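Local coordinates for POU domain, class 6, transcription factor 1 (Homo sapiens, PDB 3D1N), which binds DNA as a transcription factor and, probably, prefers a variant of the octamer motif, at residues K[26-30]-K[84-88]. The protein carries 2 engineered substitutions. Numbering follows the deposited sequence.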
ATOM      1  N   GLN K  26      -0.971   6.936  16.592  1.00 76.16           N
ATOM      2  CA  GLN K  26       0.035   7.508  17.483  1.00 86.05           C
ATOM      3  C   GLN K  26      -0.447   8.849  17.996  1.00 86.17           C
ATOM      4  O   GLN K  26      -0.442   9.101  19.199  1.00 85.09           O
ATOM      5  CB  GLN K  26       1.361   7.698  16.754  1.00 80.35           C
ATOM      6  CG  GLN K  26       2.279   6.501  16.838  1.00 84.62           C
ATOM      7  CD  GLN K  26       3.473   6.627  15.919  1.00 79.69           C
ATOM      8  OE1 GLN K  26       3.349   7.035  14.754  1.00 58.60           O
ATOM      9  NE2 GLN K  26       4.642   6.264  16.435  1.00 78.91           N
ATOM     10  N   VAL K  27      -0.845   9.706  17.061  1.00 78.60           N
ATOM     11  CA  VAL K  27      -1.410  11.010  17.374  1.00 83.67           C
ATOM     12  C   VAL K  27      -2.314  10.909  18.592  1.00 84.26           C
ATOM     13  O   VAL K  27      -1.946  11.332  19.686  1.00 79.28           O
ATOM     14  CB  VAL K  27      -2.230  11.563  16.185  1.00 76.48           C
ATOM     15  CG1 VAL K  27      -2.670  12.989  16.454  1.00 77.48           C
ATOM     16  CG2 VAL K  27      -1.424  11.497  14.901  1.00 71.99           C
ATOM     17  N   GLY K  28      -3.493  10.329  18.395  1.00 82.55           N
ATOM     18  CA  GLY K  28      -4.473  10.208  19.457  1.00 86.78           C
ATOM     19  C   GLY K  28      -3.919   9.518  20.689  1.00 93.53           C
ATOM     20  O   GLY K  28      -4.238   9.890  21.817  1.00 99.46           O
ATOM     21  N   GLN K  29      -3.082   8.512  20.472  1.00 87.38           N
ATOM     22  CA  GLN K  29      -2.528   7.731  21.571  1.00 98.03           C
ATOM     23  C   GLN K  29      -1.627   8.570  22.480  1.00102.27           C
ATOM     24  O   GLN K  29      -1.609   8.386  23.700  1.00 99.29           O
ATOM     25  CB  GLN K  29      -1.784   6.506  21.026  1.00101.90           C
ATOM     26  CG  GLN K  29      -0.716   5.931  21.946  1.00102.59           C
ATOM     27  CD  GLN K  29       0.628   6.622  21.781  1.00117.67           C
ATOM     28  OE1 GLN K  29       1.363   6.816  22.756  1.00117.90           O
ATOM     29  NE2 GLN K  29       0.955   7.006  20.541  1.00 98.52           N
ATOM     30  N   ALA K  30      -0.885   9.494  21.881  1.00101.15           N
ATOM     31  CA  ALA K  30      -0.008  10.375  22.639  1.00101.90           C
ATOM     32  C   ALA K  30      -0.783  11.578  23.154  1.00102.44           C
ATOM     33  O   ALA K  30      -0.727  11.903  24.338  1.00104.00           O
ATOM     34  CB  ALA K  30       1.153  10.830  21.779  1.00104.68           C
ATOM     35  N   GLU K  84       9.564  11.449  21.725  1.00125.11           N
ATOM     36  CA  GLU K  84       9.203  11.494  23.129  1.00131.98           C
ATOM     37  C   GLU K  84       8.088  12.514  23.354  1.00132.93           C
ATOM     38  O   GLU K  84       7.495  12.580  24.436  1.00122.96           O
ATOM     39  CB  GLU K  84      10.429  11.768  23.999  1.00128.67           C
ATOM     40  CG  GLU K  84      10.448  10.957  25.288  1.00129.92           C
ATOM     41  CD  GLU K  84      10.236   9.458  25.062  1.00140.95           C
ATOM     42  OE1 GLU K  84      10.036   9.027  23.905  1.00134.85           O
ATOM     43  OE2 GLU K  84      10.268   8.701  26.056  1.00154.81           O
ATOM     44  N   PHE K  85       7.804  13.298  22.314  1.00136.79           N
ATOM     45  CA  PHE K  85       6.585  14.099  22.254  1.00130.99           C
ATOM     46  C   PHE K  85       5.418  13.118  22.194  1.00127.39           C
ATOM     47  O   PHE K  85       4.328  13.395  22.695  1.00126.00           O
ATOM     48  CB  PHE K  85       6.587  14.997  21.007  1.00123.94           C
ATOM     49  CG  PHE K  85       5.618  16.155  21.078  1.00129.01           C
ATOM     50  CD1 PHE K  85       6.080  17.456  21.205  1.00133.27           C
ATOM     51  CD2 PHE K  85       4.249  15.945  21.009  1.00124.13           C
ATOM     52  CE1 PHE K  85       5.194  18.525  21.270  1.00124.79           C
ATOM     53  CE2 PHE K  85       3.361  17.011  21.073  1.00119.30           C
ATOM     54  CZ  PHE K  85       3.836  18.303  21.203  1.00112.96           C
ATOM     55  N   VAL K  86       5.670  11.962  21.579  1.00132.44           N
ATOM     56  CA  VAL K  86       4.688  10.886  21.477  1.00124.58           C
ATOM     57  C   VAL K  86       4.743   9.971  22.697  1.00118.57           C
ATOM     58  O   VAL K  86       3.717   9.673  23.307  1.00112.60           O
ATOM     59  CB  VAL K  86       4.902  10.046  20.202  1.00116.44           C
ATOM     60  CG1 VAL K  86       4.081   8.766  20.264  1.00107.51           C
ATOM     61  CG2 VAL K  86       4.556  10.861  18.959  1.00 86.25           C
ATOM     62  N   GLY K  87       5.943   9.525  23.045  1.00117.19           N
ATOM     63  CA  GLY K  87       6.135   8.724  24.239  1.00125.65           C
ATOM     64  C   GLY K  87       5.316   7.450  24.250  1.00125.17           C
ATOM     65  O   GLY K  87       4.637   7.127  23.278  1.00120.59           O
ATOM     66  N   GLY K  88       5.379   6.726  25.362  1.00126.89           N
ATOM     67  CA  GLY K  88       4.716   5.441  25.475  1.00128.16           C
ATOM     68  C   GLY K  88       5.598   4.293  25.010  1.00145.28           C
ATOM     69  O   GLY K  88       5.095   3.290  24.502  1.00139.86           O
TER
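V86, near the end of helix 79-86, packs against A30 and Q29 near the end of helix 24-31 in a small van der Waals contact without hydrogen bonds, joining the linker helix to the POU-specific domain. The backbones approach closely here, A30 CA lying 4.9 Å from V86 CA; the small methyl suits this spot, pointing at the other segment with A30 CB 3.9 Å from V86 CG1 and also against the V86 carbonyl. V86 CG1 stands anti to its backbone N (chi1 168°), which turns this branch toward helix 24-31, where it faces both the methyl of A30 and the amide end of Q29. Q29 bends at chi2 (-86°) and crosses the valine at about a right angle, bringing Q29 NE2 to 3.6 Å from V86 CG1. Helices 24-31 and 41-49 form the helix-turn-helix of the POU-specific domain, so the linker leading to the homeodomain leans on the first helix of that motif. Q26 comes near at its CG, 4.5 Å from V86 CG1; its OE1 accepts a hydrogen bond from T23 N. Beside this patch F85 meets W67 of helix 54-73 edge-to-face, and A30 touches the same tryptophan. At G87 the chain leaves helical geometry with positive phi (58°), a conformation that favours glycine.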